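Local coordinates for protein yeast glycogen phosphorylase (PDB 1YGP) that is a pyridoxal-5'-phosphate-containing member of the carbohydrate phosphorylase family, built on the two-domain GT-B fold, at residues 583-588 and 691-696; 590-595 and 648-653; 624-629 and 676-681. One frame throughout, in Å; residues are numbered along the deposited sequence.

Contact 1: 583-588 and 691-696; sequences KKENDG and VFVADY
Glu-585 reaches across to the backbone of Val-693 and Ala-694, and nearly all of the 98 Å² buried between 583-588 and 691-696 gathers round this one side chain. Its CG lies trans to the backbone N (chi1 -164°) and the chain stays stretched beyond it (chi2 168°), which carries the carboxylate over a gap of 8.4 Å between the CA atoms of Glu-585 and Val-693. The carboxylate oxygens do the touching, OE2 above all. It accepts a weak hydrogen bond from Ala-694 N, with Ala-694 N to Glu-585 OE2 at 3.4 Å and an N-H...O angle of 143°, long and bent enough to count as a loose tether. The same oxygen OE2 of Glu-585 lies 3.6 Å from Val-693 CA. The valine meets the acid through its CG1 branch: Glu-585 OE2 stands 3.8 Å from Val-693 CG1, and the two side chains cross at about a right angle. Lys-700 of helix 698-704 also packs on Glu-585 and Val-693, while Ala-694 leans on Ile-200 of strand 197-201.

Glu-585 lies in the turn from Lys-584 to Asp-587, where helix 562-584 gives way to a Schellman motif: Gly-588 N bonds to Lys-583 O at 3.0 Å and Asp-587 N to Lys-584 O, with Asp-587 at positive phi as the C-prime residue. Asn-586 N also reaches Lys-583 O, from the opposite face of its plane. On the other side, strand 688-693 is an outermost strand of its parallel sheet within the chain, and beyond it the chain continues as a loop to Tyr-696, which touches pyridoxal-5'-phosphate. The contact thus joins a Schellman-capped helix end to the strand-to-loop exit of a Rossmann-like GT-B domain that leads into the cofactor pocket.

Contact 2: 590-595 and 648-653; sequences DIINRE and RKVSIF
Ile-592 lays its CG1-CD1 arm against both methyl groups of Val-650, the two side chains meeting at a slant. The closest approach is Ile-592 CD1 to Val-650 CG1, 3.6 Å, and Ile-592 CG1 sits equally near both branches, 3.9 Å from Val-650 CG1 and from Val-650 CG2. That even spacing places the isoleucine arm over the fork of the valine. The torsions of Ile-592 account for it: CG1 is anti to the carbonyl carbon (chi1 -67°) and CD1 continues fully extended (chi2 176°), so the methyl end also touches the strand two residues on, with Ile-592 CD1 4.3 Å from Ile-652 CD1. CG2 of Ile-592 makes a lesser contact with Val-650 CG2, at 4.1 Å.

No hydrogen bond links 590-595 to 648-653; the side-chain contacts across it, Ile-592 with Val-650 and Ile-652, are apolar, and all three residues are buried. Within the loop, Arg-594 NH1 forms a salt bridge with Asp-590 OD1 at 2.8 Å; its NH2 pairs with Asp-580 of helix 562-584, and Ile-591 O accepts from Lys-689.

Strand 649-654 lies between strands 601-606 and 688-693 in the parallel sheet. Val-650 turns toward the loop on one face of that sheet, where Ile-592 also packs on Phe-602 and on Ile-582 of helix 562-584, whereas Ser-651 and Phe-653 contact helix 615-634.

Contact 3: 624-629 and 676-681; sequences YRYLAM and DIVNND
Tyr-626 spreads its ring beneath a methyl of Val-678: CG2 of Val-678 stands 3.7 Å from the centroid of the Tyr-626 ring and 11° off its normal, a CH-pi contact over the centre of one face. The pairing joins two helices of a Rossmann-like alpha/beta domain, 615-634 and 662-678, the first following strand 601-606 and the second leading into strand 688-693 of the parallel sheet. Tyr-626 holds most of the contact, and its CA is 7.4 Å from that of Val-678.

With chi1 at 179°, the ring swings away from the backbone N of Tyr-626 and out toward 676-681. The side chains of Tyr-626 and Val-678 pass each other in opposite directions. The CG2 methyl of Ile-677 lies 3.9 Å from Tyr-626 CE2, and the two side chains cross at about a right angle. At the phenol end the chemistry turns polar. The hydroxyl donates a weak hydrogen bond to Asp-681, whose carboxylate approaches at the ring edge with its plane 86° from that of the ring.

Other partners anchor this carboxylate more firmly: OD1 bonds to Ser-683 and OD2 forms a salt bridge with Lys-630, one turn along helix 615-634 from the tyrosine. Lys-630 NZ also makes a weak hydrogen bond with Tyr-626 OH, so it probably helps hold acid and phenol together. Val-678 to Asp-681 is a type I turn, with Asp-681 N bonded to Val-678 O, and it brings the aspartate round to the tyrosine. In that bond to the acid, Tyr-626 OH and Asp-681 OD2 are 3.0 Å apart.

How the contacts relate
All three contacts belong to the parallel-sheet domain. Contact 2 is the buried one, and its side-chain contacts are between aliphatic groups; contacts 1 and 3 are partly buried, and each mixes a weak hydrogen bond to a carboxylate with methyl contacts. Contacts 1 and 2 share the sheet, since strands 688-693 and 649-654 are neighbours: Val-693 N lies 2.8 Å from Phe-653 O, a probable hydrogen bond. Contact 3 instead pairs helices and touches contact 2 through Lys-649 against Arg-625 and Ile-591 against Asn-679, but does not touch contact 1. Along the chain, contacts 2 and 3 interleave, both nested within the loop that contact 1 closes.

Contact 1: 583-588 and 691-696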
loop_
_atom_site.group_PDB
_atom_site.type_symbol
_atom_site.label_atom_id
_atom_site.label_comp_id
_atom_site.label_asym_id
_atom_site.label_seq_id
_atom_site.Cartn_x
_atom_site.Cartn_y
_atom_site.Cartn_z
ATOM N N LYS A 583 7.789 29.758 12.465
ATOM C CA LYS A 583 8.365 29.417 13.751
ATOM C C LYS A 583 8.349 27.903 13.857
ATOM O O LYS A 583 9.385 27.286 14.104
ATOM C CB LYS A 583 7.518 30.028 14.853
ATOM C CG LYS A 583 8.051 29.863 16.252
ATOM C CD LYS A 583 6.919 30.230 17.155
ATOM C CE LYS A 583 7.315 30.257 18.616
ATOM N NZ LYS A 583 6.246 30.838 19.424
ATOM N N LYS A 584 7.190 27.266 13.652
ATOM C CA LYS A 584 7.058 25.819 13.698
ATOM C C LYS A 584 8.112 25.196 12.787
ATOM O O LYS A 584 8.997 24.475 13.253
ATOM C CB LYS A 584 5.643 25.444 13.259
ATOM C CG LYS A 584 5.291 23.963 13.408
ATOM C CD LYS A 584 3.809 23.707 13.107
ATOM C CE LYS A 584 3.410 23.941 11.639
ATOM N NZ LYS A 584 1.963 23.988 11.472
ATOM N N GLU A 585 8.132 25.642 11.534
ATOM C CA GLU A 585 9.081 25.190 10.534
ATOM C C GLU A 585 10.515 25.553 10.916
ATOM O O GLU A 585 11.454 25.000 10.352
ATOM C CB GLU A 585 8.677 25.819 9.193
ATOM C CG GLU A 585 9.279 25.219 7.908
ATOM C CD GLU A 585 8.622 25.690 6.602
ATOM O OE1 GLU A 585 7.494 25.258 6.334
ATOM O OE2 GLU A 585 9.238 26.463 5.854
ATOM N N ASN A 586 10.748 26.471 11.858
ATOM C CA ASN A 586 12.095 26.792 12.323
ATOM C C ASN A 586 12.424 26.281 13.708
ATOM O O ASN A 586 13.163 26.890 14.493
ATOM C CB ASN A 586 12.336 28.284 12.335
ATOM C CG ASN A 586 13.423 28.501 11.326
ATOM O OD1 ASN A 586 14.627 28.436 11.589
ATOM N ND2 ASN A 586 12.962 28.714 10.096
ATOM N N ASP A 587 11.803 25.133 14.009
ATOM C CA ASP A 587 11.986 24.416 15.259
ATOM C C ASP A 587 11.792 25.343 16.463
ATOM O O ASP A 587 12.667 25.598 17.299
ATOM C CB ASP A 587 13.395 23.784 15.268
ATOM N N GLY A 588 10.625 25.970 16.462
ATOM C CA GLY A 588 10.252 26.810 17.571
ATOM C C GLY A 588 10.918 28.166 17.533
ATOM O O GLY A 588 10.406 29.048 18.227
ATOM N N VAL A 691 12.588 35.355 4.187
ATOM C CA VAL A 691 12.225 34.032 4.677
ATOM C C VAL A 691 11.973 33.183 3.432
ATOM O O VAL A 691 11.459 33.713 2.437
ATOM C CB VAL A 691 10.955 34.186 5.551
ATOM C CG1 VAL A 691 10.390 32.821 5.863
ATOM C CG2 VAL A 691 11.272 34.900 6.863
ATOM N N PHE A 692 12.335 31.906 3.400
ATOM C CA PHE A 692 12.015 31.053 2.263
ATOM C C PHE A 692 11.165 29.900 2.786
ATOM O O PHE A 692 11.633 29.213 3.690
ATOM C CB PHE A 692 13.282 30.490 1.634
ATOM C CG PHE A 692 13.023 29.624 0.403
ATOM C CD1 PHE A 692 12.803 28.255 0.531
ATOM C CD2 PHE A 692 13.023 30.201 -0.867
ATOM C CE1 PHE A 692 12.585 27.484 -0.606
ATOM C CE2 PHE A 692 12.806 29.429 -2.002
ATOM C CZ PHE A 692 12.585 28.065 -1.868
ATOM N N VAL A 693 9.955 29.594 2.318
ATOM C CA VAL A 693 9.204 28.452 2.809
ATOM C C VAL A 693 9.432 27.198 1.967
ATOM O O VAL A 693 9.167 27.136 0.752
ATOM C CB VAL A 693 7.755 28.864 2.836
ATOM C CG1 VAL A 693 6.838 27.683 3.139
ATOM C CG2 VAL A 693 7.628 29.948 3.912
ATOM N N ALA A 694 9.951 26.137 2.591
ATOM C CA ALA A 694 10.166 24.897 1.867
ATOM C C ALA A 694 8.884 24.127 1.621
ATOM O O ALA A 694 7.907 24.212 2.367
ATOM C CB ALA A 694 11.092 23.988 2.624
ATOM N N ASP A 695 8.981 23.424 0.480
ATOM C CA ASP A 695 8.007 22.468 -0.054
ATOM C C ASP A 695 6.594 23.011 -0.009
ATOM O O ASP A 695 5.651 22.454 0.528
ATOM C CB ASP A 695 8.163 21.169 0.745
ATOM C CG ASP A 695 7.433 19.934 0.249
ATOM O OD1 ASP A 695 7.708 19.475 -0.855
ATOM O OD2 ASP A 695 6.594 19.419 0.985
ATOM N N TYR A 696 6.521 24.180 -0.637
ATOM C CA TYR A 696 5.312 24.954 -0.814
ATOM C C TYR A 696 4.378 24.114 -1.637
ATOM O O TYR A 696 4.659 23.753 -2.770
ATOM C CB TYR A 696 5.686 26.251 -1.516
ATOM C CG TYR A 696 4.558 27.073 -2.116
ATOM C CD1 TYR A 696 3.719 27.870 -1.339
ATOM C CD2 TYR A 696 4.405 27.019 -3.496
ATOM C CE1 TYR A 696 2.723 28.616 -1.965
ATOM C CE2 TYR A 696 3.420 27.759 -4.123
ATOM C CZ TYR A 696 2.583 28.557 -3.360
ATOM O OH TYR A 696 1.634 29.322 -4.026
#

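Contact 2: 590-595 and 648-653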
loop_
_atom_site.group_PDB
_atom_site.type_symbol
_atom_site.label_atom_id
_atom_site.label_comp_id
_atom_site.label_asym_id
_atom_site.label_seq_id
_atom_site.Cartn_x
_atom_site.Cartn_y
_atom_site.Cartn_z
ATOM N N ASP A 590 11.473 31.880 16.300
ATOM C CA ASP A 590 10.779 32.849 15.469
ATOM C C ASP A 590 11.793 33.504 14.533
ATOM O O ASP A 590 12.952 33.655 14.935
ATOM C CB ASP A 590 10.111 33.949 16.322
ATOM C CG ASP A 590 8.677 33.707 16.811
ATOM O OD1 ASP A 590 7.798 33.403 16.002
ATOM O OD2 ASP A 590 8.425 33.855 18.005
ATOM N N ILE A 591 11.430 33.818 13.276
ATOM C CA ILE A 591 12.319 34.573 12.398
ATOM C C ILE A 591 11.756 35.986 12.410
ATOM O O ILE A 591 12.454 36.962 12.690
ATOM C CB ILE A 591 12.329 34.107 10.902
ATOM C CG1 ILE A 591 12.576 32.612 10.763
ATOM C CG2 ILE A 591 13.424 34.896 10.165
ATOM C CD1 ILE A 591 13.896 32.088 11.359
ATOM N N ILE A 592 10.460 36.116 12.104
ATOM C CA ILE A 592 9.824 37.423 12.021
ATOM C C ILE A 592 9.604 37.949 13.424
ATOM O O ILE A 592 9.143 37.208 14.301
ATOM C CB ILE A 592 8.486 37.299 11.262
ATOM C CG1 ILE A 592 8.802 36.932 9.823
ATOM C CG2 ILE A 592 7.682 38.594 11.314
ATOM C CD1 ILE A 592 7.562 36.686 8.957
ATOM N N ASN A 593 9.921 39.230 13.613
ATOM C CA ASN A 593 9.772 39.906 14.899
ATOM C C ASN A 593 8.303 40.225 15.171
ATOM O O ASN A 593 7.749 41.163 14.602
ATOM C CB ASN A 593 10.611 41.169 14.845
ATOM C CG ASN A 593 10.660 41.999 16.117
ATOM O OD1 ASN A 593 11.753 42.260 16.620
ATOM N ND2 ASN A 593 9.580 42.532 16.661
ATOM N N ARG A 594 7.660 39.491 16.074
ATOM C CA ARG A 594 6.227 39.648 16.307
ATOM C C ARG A 594 5.755 41.010 16.804
ATOM O O ARG A 594 4.625 41.415 16.523
ATOM C CB ARG A 594 5.759 38.565 17.280
ATOM C CG ARG A 594 6.170 37.173 16.800
ATOM C CD ARG A 594 5.581 36.095 17.673
ATOM N NE ARG A 594 4.602 35.330 16.923
ATOM C CZ ARG A 594 4.582 33.992 16.916
ATOM N NH1 ARG A 594 5.458 33.270 17.602
ATOM N NH2 ARG A 594 3.679 33.363 16.175
ATOM N N GLU A 595 6.551 41.780 17.550
ATOM C CA GLU A 595 6.110 43.112 17.958
ATOM C C GLU A 595 6.190 43.992 16.721
ATOM O O GLU A 595 7.101 43.782 15.920
ATOM N N ARG A 648 9.968 48.747 7.704
ATOM C CA ARG A 648 9.816 47.341 8.084
ATOM C C ARG A 648 9.013 46.444 7.135
ATOM O O ARG A 648 7.800 46.627 6.916
ATOM C CB ARG A 648 9.227 47.378 9.485
ATOM C CG ARG A 648 9.231 46.062 10.223
ATOM C CD ARG A 648 9.039 46.279 11.718
ATOM N NE ARG A 648 10.312 46.472 12.403
ATOM C CZ ARG A 648 10.717 47.652 12.885
ATOM N NH1 ARG A 648 9.975 48.764 12.773
ATOM N NH2 ARG A 648 11.911 47.709 13.480
ATOM N N LYS A 649 9.728 45.442 6.618
ATOM C CA LYS A 649 9.281 44.561 5.551
ATOM C C LYS A 649 9.772 43.150 5.852
ATOM O O LYS A 649 10.756 42.960 6.579
ATOM C CB LYS A 649 9.898 45.049 4.248
ATOM C CG LYS A 649 9.380 44.607 2.893
ATOM C CD LYS A 649 10.456 45.013 1.905
ATOM C CE LYS A 649 10.007 45.080 0.435
ATOM N NZ LYS A 649 9.134 46.204 0.114
ATOM N N VAL A 650 9.080 42.147 5.315
ATOM C CA VAL A 650 9.458 40.740 5.368
ATOM C C VAL A 650 9.198 40.263 3.949
ATOM O O VAL A 650 8.062 40.355 3.441
ATOM C CB VAL A 650 8.569 39.870 6.304
ATOM C CG1 VAL A 650 9.037 38.434 6.230
ATOM C CG2 VAL A 650 8.692 40.275 7.737
ATOM N N SER A 651 10.237 39.807 3.286
ATOM C CA SER A 651 10.053 39.191 1.987
ATOM C C SER A 651 9.918 37.669 2.162
ATOM O O SER A 651 10.766 36.976 2.750
ATOM C CB SER A 651 11.231 39.522 1.115
ATOM O OG SER A 651 11.403 40.933 1.007
ATOM N N ILE A 652 8.810 37.128 1.672
ATOM C CA ILE A 652 8.482 35.721 1.791
ATOM C C ILE A 652 8.670 35.089 0.416
ATOM O O ILE A 652 8.016 35.502 -0.549
ATOM C CB ILE A 652 7.019 35.628 2.291
ATOM C CG1 ILE A 652 6.851 36.257 3.677
ATOM C CG2 ILE A 652 6.618 34.174 2.320
ATOM C CD1 ILE A 652 7.483 35.443 4.827
ATOM N N PHE A 653 9.579 34.137 0.248
ATOM C CA PHE A 653 9.747 33.449 -1.025
ATOM C C PHE A 653 9.355 31.993 -0.815
ATOM O O PHE A 653 9.551 31.427 0.265
ATOM C CB PHE A 653 11.194 33.491 -1.503
ATOM C CG PHE A 653 11.693 34.853 -1.960
ATOM C CD1 PHE A 653 12.127 35.801 -1.024
ATOM C CD2 PHE A 653 11.787 35.141 -3.323
ATOM C CE1 PHE A 653 12.657 37.026 -1.450
ATOM C CE2 PHE A 653 12.322 36.370 -3.732
ATOM C CZ PHE A 653 12.758 37.317 -2.802
#

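Contact 3: 624-629 and 676-681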
loop_
_atom_site.group_PDB
_atom_site.type_symbol
_atom_site.label_atom_id
_atom_site.label_comp_id
_atom_site.label_asym_id
_atom_site.label_seq_id
_atom_site.Cartn_x
_atom_site.Cartn_y
_atom_site.Cartn_z
ATOM N N TYR A 624 19.703 45.410 -2.979
ATOM C CA TYR A 624 19.808 46.856 -3.167
ATOM C C TYR A 624 19.331 47.601 -1.927
ATOM O O TYR A 624 20.096 48.398 -1.378
ATOM C CB TYR A 624 18.977 47.348 -4.376
ATOM C CG TYR A 624 18.897 48.880 -4.430
ATOM C CD1 TYR A 624 19.977 49.630 -4.907
ATOM C CD2 TYR A 624 17.773 49.531 -3.893
ATOM C CE1 TYR A 624 19.934 51.022 -4.831
ATOM C CE2 TYR A 624 17.729 50.917 -3.812
ATOM C CZ TYR A 624 18.812 51.654 -4.282
ATOM O OH TYR A 624 18.758 53.033 -4.208
ATOM N N ARG A 625 18.102 47.380 -1.477
ATOM C CA ARG A 625 17.588 48.056 -0.311
ATOM C C ARG A 625 18.548 47.820 0.845
ATOM O O ARG A 625 19.014 48.811 1.398
ATOM C CB ARG A 625 16.203 47.514 0.018
ATOM C CG ARG A 625 15.608 48.105 1.295
ATOM C CD ARG A 625 14.365 47.354 1.713
ATOM N NE ARG A 625 13.144 48.086 1.420
ATOM C CZ ARG A 625 12.326 48.427 2.424
ATOM N NH1 ARG A 625 12.621 48.118 3.702
ATOM N NH2 ARG A 625 11.172 49.030 2.150
ATOM N N TYR A 626 18.949 46.586 1.160
ATOM C CA TYR A 626 19.866 46.295 2.261
ATOM C C TYR A 626 21.172 47.103 2.180
ATOM O O TYR A 626 21.624 47.711 3.159
ATOM C CB TYR A 626 20.198 44.806 2.265
ATOM C CG TYR A 626 21.163 44.400 3.360
ATOM C CD1 TYR A 626 20.778 44.510 4.700
ATOM C CD2 TYR A 626 22.416 43.878 3.024
ATOM C CE1 TYR A 626 21.648 44.086 5.711
ATOM C CE2 TYR A 626 23.289 43.452 4.030
ATOM C CZ TYR A 626 22.897 43.556 5.368
ATOM O OH TYR A 626 23.738 43.101 6.369
ATOM N N LEU A 627 21.779 47.135 0.998
ATOM C CA LEU A 627 22.993 47.899 0.774
ATOM C C LEU A 627 22.773 49.390 1.012
ATOM O O LEU A 627 23.609 50.066 1.620
ATOM C CB LEU A 627 23.463 47.630 -0.649
ATOM C CG LEU A 627 24.784 46.903 -0.829
ATOM C CD1 LEU A 627 25.082 45.909 0.298
ATOM C CD2 LEU A 627 24.700 46.239 -2.184
ATOM N N ALA A 628 21.624 49.897 0.600
ATOM C CA ALA A 628 21.279 51.278 0.823
ATOM C C ALA A 628 21.087 51.559 2.319
ATOM O O ALA A 628 21.589 52.555 2.844
ATOM C CB ALA A 628 20.004 51.571 0.061
ATOM N N MET A 629 20.443 50.661 3.063
ATOM C CA MET A 629 20.189 50.823 4.489
ATOM C C MET A 629 21.480 50.900 5.274
ATOM O O MET A 629 21.718 51.809 6.064
ATOM C CB MET A 629 19.436 49.663 5.079
ATOM C CG MET A 629 18.127 49.277 4.460
ATOM S SD MET A 629 17.497 47.922 5.472
ATOM C CE MET A 629 16.149 48.819 6.185
ATOM N N ASP A 676 20.421 34.730 5.335
ATOM C CA ASP A 676 21.356 34.554 6.422
ATOM C C ASP A 676 22.115 35.791 6.815
ATOM O O ASP A 676 22.368 35.933 8.005
ATOM C CB ASP A 676 22.363 33.464 6.109
ATOM C CG ASP A 676 21.850 32.081 6.494
ATOM O OD1 ASP A 676 20.958 31.970 7.346
ATOM O OD2 ASP A 676 22.357 31.102 5.945
ATOM N N ILE A 677 22.470 36.709 5.922
ATOM C CA ILE A 677 23.189 37.929 6.298
ATOM C C ILE A 677 22.239 38.979 6.892
ATOM O O ILE A 677 22.436 39.451 8.016
ATOM C CB ILE A 677 23.927 38.405 5.020
ATOM C CG1 ILE A 677 25.100 37.446 4.839
ATOM C CG2 ILE A 677 24.388 39.851 5.087
ATOM C CD1 ILE A 677 25.820 37.520 3.470
ATOM N N VAL A 678 21.139 39.276 6.191
ATOM C CA VAL A 678 20.154 40.281 6.573
ATOM C C VAL A 678 19.418 39.891 7.843
ATOM O O VAL A 678 19.313 40.694 8.758
ATOM C CB VAL A 678 19.175 40.456 5.407
ATOM C CG1 VAL A 678 18.061 41.416 5.784
ATOM C CG2 VAL A 678 19.939 40.979 4.191
ATOM N N ASN A 679 18.960 38.657 7.998
ATOM C CA ASN A 679 18.211 38.296 9.190
ATOM C C ASN A 679 19.037 38.350 10.451
ATOM O O ASN A 679 18.537 38.547 11.567
ATOM C CB ASN A 679 17.649 36.888 9.106
ATOM C CG ASN A 679 16.495 36.690 8.136
ATOM O OD1 ASN A 679 15.762 37.601 7.751
ATOM N ND2 ASN A 679 16.292 35.466 7.686
ATOM N N ASN A 680 20.344 38.204 10.289
ATOM C CA ASN A 680 21.179 38.136 11.466
ATOM C C ASN A 680 22.021 39.376 11.630
ATOM O O ASN A 680 22.935 39.414 12.461
ATOM C CB ASN A 680 22.044 36.887 11.370
ATOM C CG ASN A 680 21.162 35.651 11.274
ATOM O OD1 ASN A 680 20.246 35.433 12.067
ATOM N ND2 ASN A 680 21.338 34.804 10.274
ATOM N N ASP A 681 21.714 40.443 10.893
ATOM C CA ASP A 681 22.476 41.663 11.027
ATOM C C ASP A 681 21.838 42.695 11.948
ATOM O O ASP A 681 21.037 43.555 11.571
ATOM C CB ASP A 681 22.697 42.262 9.656
ATOM C CG ASP A 681 23.432 43.583 9.716
ATOM O OD1 ASP A 681 24.370 43.712 10.501
ATOM O OD2 ASP A 681 23.025 44.482 8.987
#